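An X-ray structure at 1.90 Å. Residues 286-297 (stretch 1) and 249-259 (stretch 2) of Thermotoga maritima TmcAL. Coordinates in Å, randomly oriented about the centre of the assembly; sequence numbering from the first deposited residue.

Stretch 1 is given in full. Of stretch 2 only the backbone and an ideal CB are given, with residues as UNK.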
# COMPACT_ATOMS: atom_id res chain seq x y z
N CYS A 286 -7.08 -15.05 1.11
CA CYS A 286 -7.60 -14.55 2.38
C CYS A 286 -7.77 -13.04 2.39
O CYS A 286 -8.67 -12.51 3.05
CB CYS A 286 -6.70 -14.98 3.55
SG CYS A 286 -6.80 -16.77 3.87
N ALA A 287 -6.90 -12.34 1.67
CA ALA A 287 -7.00 -10.88 1.59
C ALA A 287 -8.32 -10.46 0.95
O ALA A 287 -8.93 -9.46 1.33
CB ALA A 287 -5.82 -10.30 0.82
N ARG A 288 -8.74 -11.21 -0.05
CA ARG A 288 -9.97 -10.91 -0.78
C ARG A 288 -11.23 -11.43 -0.10
O ARG A 288 -12.32 -10.89 -0.30
CB ARG A 288 -9.85 -11.43 -2.21
CG ARG A 288 -8.91 -10.58 -3.05
CD ARG A 288 -8.21 -11.37 -4.15
NE ARG A 288 -7.31 -10.50 -4.91
CZ ARG A 288 -6.12 -10.09 -4.49
NH1 ARG A 288 -5.65 -10.47 -3.31
NH2 ARG A 288 -5.39 -9.28 -5.26
N GLN A 289 -11.10 -12.49 0.69
CA GLN A 289 -12.27 -13.09 1.33
C GLN A 289 -12.56 -12.63 2.76
O GLN A 289 -13.65 -12.88 3.28
CB GLN A 289 -12.12 -14.61 1.30
CG GLN A 289 -12.19 -15.17 -0.11
CD GLN A 289 -13.43 -14.71 -0.87
OE1 GLN A 289 -14.55 -14.70 -0.34
NE2 GLN A 289 -13.24 -14.33 -2.13
N THR A 290 -11.62 -11.92 3.39
CA THR A 290 -11.84 -11.43 4.75
C THR A 290 -11.95 -9.90 4.77
O THR A 290 -11.48 -9.22 3.86
CB THR A 290 -10.71 -11.88 5.73
OG1 THR A 290 -9.45 -11.32 5.32
CG2 THR A 290 -10.62 -13.40 5.79
N GLY A 291 -12.62 -9.38 5.80
CA GLY A 291 -12.86 -7.96 5.94
C GLY A 291 -12.10 -7.25 7.05
O GLY A 291 -12.24 -6.04 7.21
N SER A 292 -11.32 -8.00 7.83
CA SER A 292 -10.46 -7.41 8.85
C SER A 292 -9.17 -8.21 8.94
O SER A 292 -9.15 -9.40 8.63
CB SER A 292 -11.13 -7.37 10.22
OG SER A 292 -11.17 -8.67 10.79
N TYR A 293 -8.11 -7.55 9.39
CA TYR A 293 -6.81 -8.17 9.49
C TYR A 293 -6.83 -9.30 10.51
O TYR A 293 -6.15 -10.32 10.35
CB TYR A 293 -5.76 -7.12 9.86
CG TYR A 293 -4.33 -7.62 9.82
CD1 TYR A 293 -3.83 -8.25 8.69
CD2 TYR A 293 -3.49 -7.45 10.91
CE1 TYR A 293 -2.50 -8.72 8.67
CE2 TYR A 293 -2.19 -7.90 10.89
CZ TYR A 293 -1.70 -8.53 9.77
OH TYR A 293 -0.39 -8.96 9.77
N ARG A 294 -7.64 -9.13 11.55
CA ARG A 294 -7.80 -10.21 12.52
C ARG A 294 -8.37 -11.45 11.81
O ARG A 294 -7.87 -12.55 12.00
CB ARG A 294 -8.72 -9.78 13.67
CG ARG A 294 -8.74 -10.78 14.83
CD ARG A 294 -9.88 -10.51 15.81
NE ARG A 294 -11.19 -10.81 15.21
CZ ARG A 294 -11.72 -12.03 15.14
NH1 ARG A 294 -11.05 -13.08 15.61
NH2 ARG A 294 -12.91 -12.20 14.58
N ASP A 295 -9.40 -11.26 11.00
CA ASP A 295 -9.98 -12.38 10.27
C ASP A 295 -8.99 -12.90 9.22
O ASP A 295 -8.91 -14.11 8.98
CB ASP A 295 -11.30 -12.00 9.60
CG ASP A 295 -12.42 -11.77 10.61
OD1 ASP A 295 -12.24 -12.13 11.80
OD2 ASP A 295 -13.48 -11.23 10.22
N PHE A 296 -8.26 -11.98 8.59
CA PHE A 296 -7.21 -12.35 7.63
C PHE A 296 -6.22 -13.33 8.24
O PHE A 296 -5.92 -14.37 7.65
CB PHE A 296 -6.46 -11.10 7.15
CG PHE A 296 -5.25 -11.41 6.29
CD1 PHE A 296 -3.97 -11.36 6.83
CD2 PHE A 296 -5.40 -11.71 4.94
CE1 PHE A 296 -2.86 -11.63 6.04
CE2 PHE A 296 -4.29 -11.97 4.14
CZ PHE A 296 -3.02 -11.93 4.69
N LEU A 297 -5.70 -12.98 9.41
CA LEU A 297 -4.71 -13.79 10.10
C LEU A 297 -5.24 -15.19 10.39
O LEU A 297 -4.56 -16.19 10.16
CB LEU A 297 -4.26 -13.10 11.39
CG LEU A 297 -3.35 -11.87 11.22
CD1 LEU A 297 -2.97 -11.25 12.57
CD2 LEU A 297 -2.08 -12.24 10.45
N UNK A 249 -0.80 -0.11 18.15
CA UNK A 249 -1.08 -1.55 18.15
C UNK A 249 -1.18 -2.08 16.72
O UNK A 249 -1.49 -1.33 15.80
CB UNK A 249 -2.37 -1.85 18.91
N UNK A 250 -0.92 -3.37 16.55
CA UNK A 250 -1.01 -3.98 15.22
C UNK A 250 -2.37 -3.77 14.59
O UNK A 250 -2.49 -3.55 13.39
CB UNK A 250 -0.71 -5.48 15.30
N UNK A 251 -3.42 -3.83 15.41
CA UNK A 251 -4.76 -3.73 14.86
C UNK A 251 -5.00 -2.33 14.27
O UNK A 251 -5.82 -2.18 13.35
CB UNK A 251 -5.80 -4.04 15.94
N UNK A 252 -4.26 -1.32 14.74
CA UNK A 252 -4.32 0.01 14.13
C UNK A 252 -3.81 -0.01 12.68
O UNK A 252 -4.22 0.81 11.85
CB UNK A 252 -3.50 1.00 14.96
N UNK A 253 -2.91 -0.94 12.39
CA UNK A 253 -2.37 -1.08 11.03
C UNK A 253 -3.13 -2.10 10.18
O UNK A 253 -2.80 -2.32 9.02
CB UNK A 253 -0.90 -1.48 11.10
N UNK A 254 -4.12 -2.74 10.78
CA UNK A 254 -4.76 -3.88 10.16
C UNK A 254 -5.45 -3.55 8.84
O UNK A 254 -5.28 -4.27 7.85
CB UNK A 254 -5.78 -4.48 11.13
N UNK A 255 -6.23 -2.48 8.82
CA UNK A 255 -6.95 -2.15 7.59
C UNK A 255 -5.96 -1.79 6.48
O UNK A 255 -6.20 -2.13 5.32
CB UNK A 255 -7.93 -1.00 7.83
N UNK A 256 -4.84 -1.14 6.83
CA UNK A 256 -3.84 -0.85 5.80
C UNK A 256 -3.29 -2.13 5.20
O UNK A 256 -3.24 -2.27 3.98
CB UNK A 256 -2.70 -0.01 6.38
N UNK A 257 -2.85 -3.05 6.06
CA UNK A 257 -2.24 -4.29 5.61
C UNK A 257 -3.19 -5.07 4.71
O UNK A 257 -2.83 -5.51 3.61
CB UNK A 257 -1.82 -5.14 6.81
N UNK A 258 -4.43 -5.19 5.17
CA UNK A 258 -5.41 -5.98 4.44
C UNK A 258 -5.71 -5.33 3.09
O UNK A 258 -5.77 -6.01 2.06
CB UNK A 258 -6.69 -6.14 5.26
N UNK A 259 -5.88 -4.01 3.10
CA UNK A 259 -6.17 -3.27 1.87
C UNK A 259 -4.99 -3.35 0.90
O UNK A 259 -5.16 -3.51 -0.31
CB UNK A 259 -6.49 -1.81 2.19

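Position 249 lies beyond the reach of stretch 1, so the neighbour there sets no preference. The residue is Phe 249.

At 250 CA-to-CB points toward stretch 1, and the ideal CB stands 5.2 Å from Tyr 293 CE2. The ring offers a carbon edge nearest the ideal CB, which favours a medium apolar side chain such as Leu, Ile or Met. Leu 250 fits: its CD2 meets the edge of the ring, 3.7 Å from Tyr 293 CE2.

Positions 251 and 252 have helical backbone angles, as does 250; at none of 251-253 does the ideal CB come within 5.5 Å of stretch 1, so many residues would suit. They are Glu 251, whose carboxylate is bonded elsewhere in the structure; Asn 252, whose OD1 accepts from Phe 249 N (2.8 Å); and Met 253, whose end leads away.

Position 254 is the tightest. An ideal CB would lie 2.9 Å from Tyr 293 CB, a clash, so the backbone leaves room for glycine alone. Gly 254 brings its CA to 3.4 Å from Tyr 293 CB, and here the two backbones draw nearest, 4.8 Å from Gly 254 CA to Tyr 293 CA.

At 255 CA-to-CB points away, so stretch 1 does not pack against CB; Tyr 293 N and Gly 291 O are nevertheless within reach of a polar side chain working through water. Asp, Asn, Glu or Gln could do this. In Asp 255 the end comes nearer: OD1 accepts from one water O 2.8 Å away, which in turn accepts from Tyr 293 N (3.0 Å), and from a second water O 2.7 Å away, which also donates to Gly 291 O (2.7 Å).

Position 256 is out of reach and unconstrained by stretch 1; it holds Phe 256.

At 257 CA-to-CB points toward stretch 1, and the ideal CB is 4.1 Å from Tyr 293 CE1. A branched or flexible aliphatic chain could lie on the ring. Leu 257 places CD1 over one face, 3.9 Å from the centroid of the Tyr 293 ring, a CH-pi contact.

Position 258 points into a pocket formed by Ala 287, the turn at 290-292, and Phe 296. Leu or Met would fill it. Leu 258, the most extensively covered residue of stretch 2, reaches both ways: CD1 lies 4.1 Å from Ala 287 CB and 4.0 Å from Phe 296 CD2, while CD2 packs on the turn, 3.4 Å from Gly 291 C.

Position 259 points away; stretch 1 sets no limit, and many residues would do, among them a serine or threonine that can bond back to its own helix. Ser 259 OG donates to Asp 255 O (2.9 Å).

Stretch 2 (249-259) FLENMGDFLLS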
# COMPACT_ATOMS: atom_id res chain seq x y z
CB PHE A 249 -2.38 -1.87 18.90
CG PHE A 249 -2.35 -1.56 20.37
CD1 PHE A 249 -1.46 -2.21 21.22
CD2 PHE A 249 -3.22 -0.62 20.92
CE1 PHE A 249 -1.43 -1.93 22.58
CE2 PHE A 249 -3.20 -0.33 22.28
CZ PHE A 249 -2.30 -0.99 23.11
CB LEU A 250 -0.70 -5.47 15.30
CG LEU A 250 -0.72 -6.20 13.95
CD1 LEU A 250 0.29 -5.61 13.01
CD2 LEU A 250 -0.45 -7.67 14.19
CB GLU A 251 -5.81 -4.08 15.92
CG GLU A 251 -5.78 -3.22 17.16
CD GLU A 251 -5.06 -3.87 18.33
OE1 GLU A 251 -4.11 -4.66 18.11
OE2 GLU A 251 -5.45 -3.58 19.48
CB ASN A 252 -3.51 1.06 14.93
CG ASN A 252 -3.90 1.12 16.41
OD1 ASN A 252 -3.05 1.25 17.28
ND2 ASN A 252 -5.20 1.03 16.69
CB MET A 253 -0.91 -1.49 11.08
CG MET A 253 -0.02 -0.47 11.72
SD MET A 253 1.63 -1.11 12.04
CE MET A 253 2.37 0.41 12.64
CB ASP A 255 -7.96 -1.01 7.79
CG ASP A 255 -9.30 -1.48 8.34
OD1 ASP A 255 -9.50 -2.69 8.56
OD2 ASP A 255 -10.18 -0.62 8.54
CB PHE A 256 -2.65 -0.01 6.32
CG PHE A 256 -1.74 0.42 5.20
CD1 PHE A 256 -0.73 -0.41 4.74
CD2 PHE A 256 -1.94 1.63 4.56
CE1 PHE A 256 0.07 -0.04 3.68
CE2 PHE A 256 -1.14 2.02 3.49
CZ PHE A 256 -0.14 1.18 3.05
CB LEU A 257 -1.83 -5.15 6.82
CG LEU A 257 -0.68 -4.55 7.63
CD1 LEU A 257 -0.42 -5.38 8.88
CD2 LEU A 257 0.55 -4.43 6.78
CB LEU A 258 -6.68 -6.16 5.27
CG LEU A 258 -7.82 -6.92 4.57
CD1 LEU A 258 -7.33 -8.28 4.09
CD2 LEU A 258 -9.03 -7.09 5.50
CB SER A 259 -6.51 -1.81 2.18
OG SER A 259 -7.72 -1.70 2.91
O HOH W 1 -8.40 -4.68 10.15
O HOH W 2 -11.95 -3.86 8.76
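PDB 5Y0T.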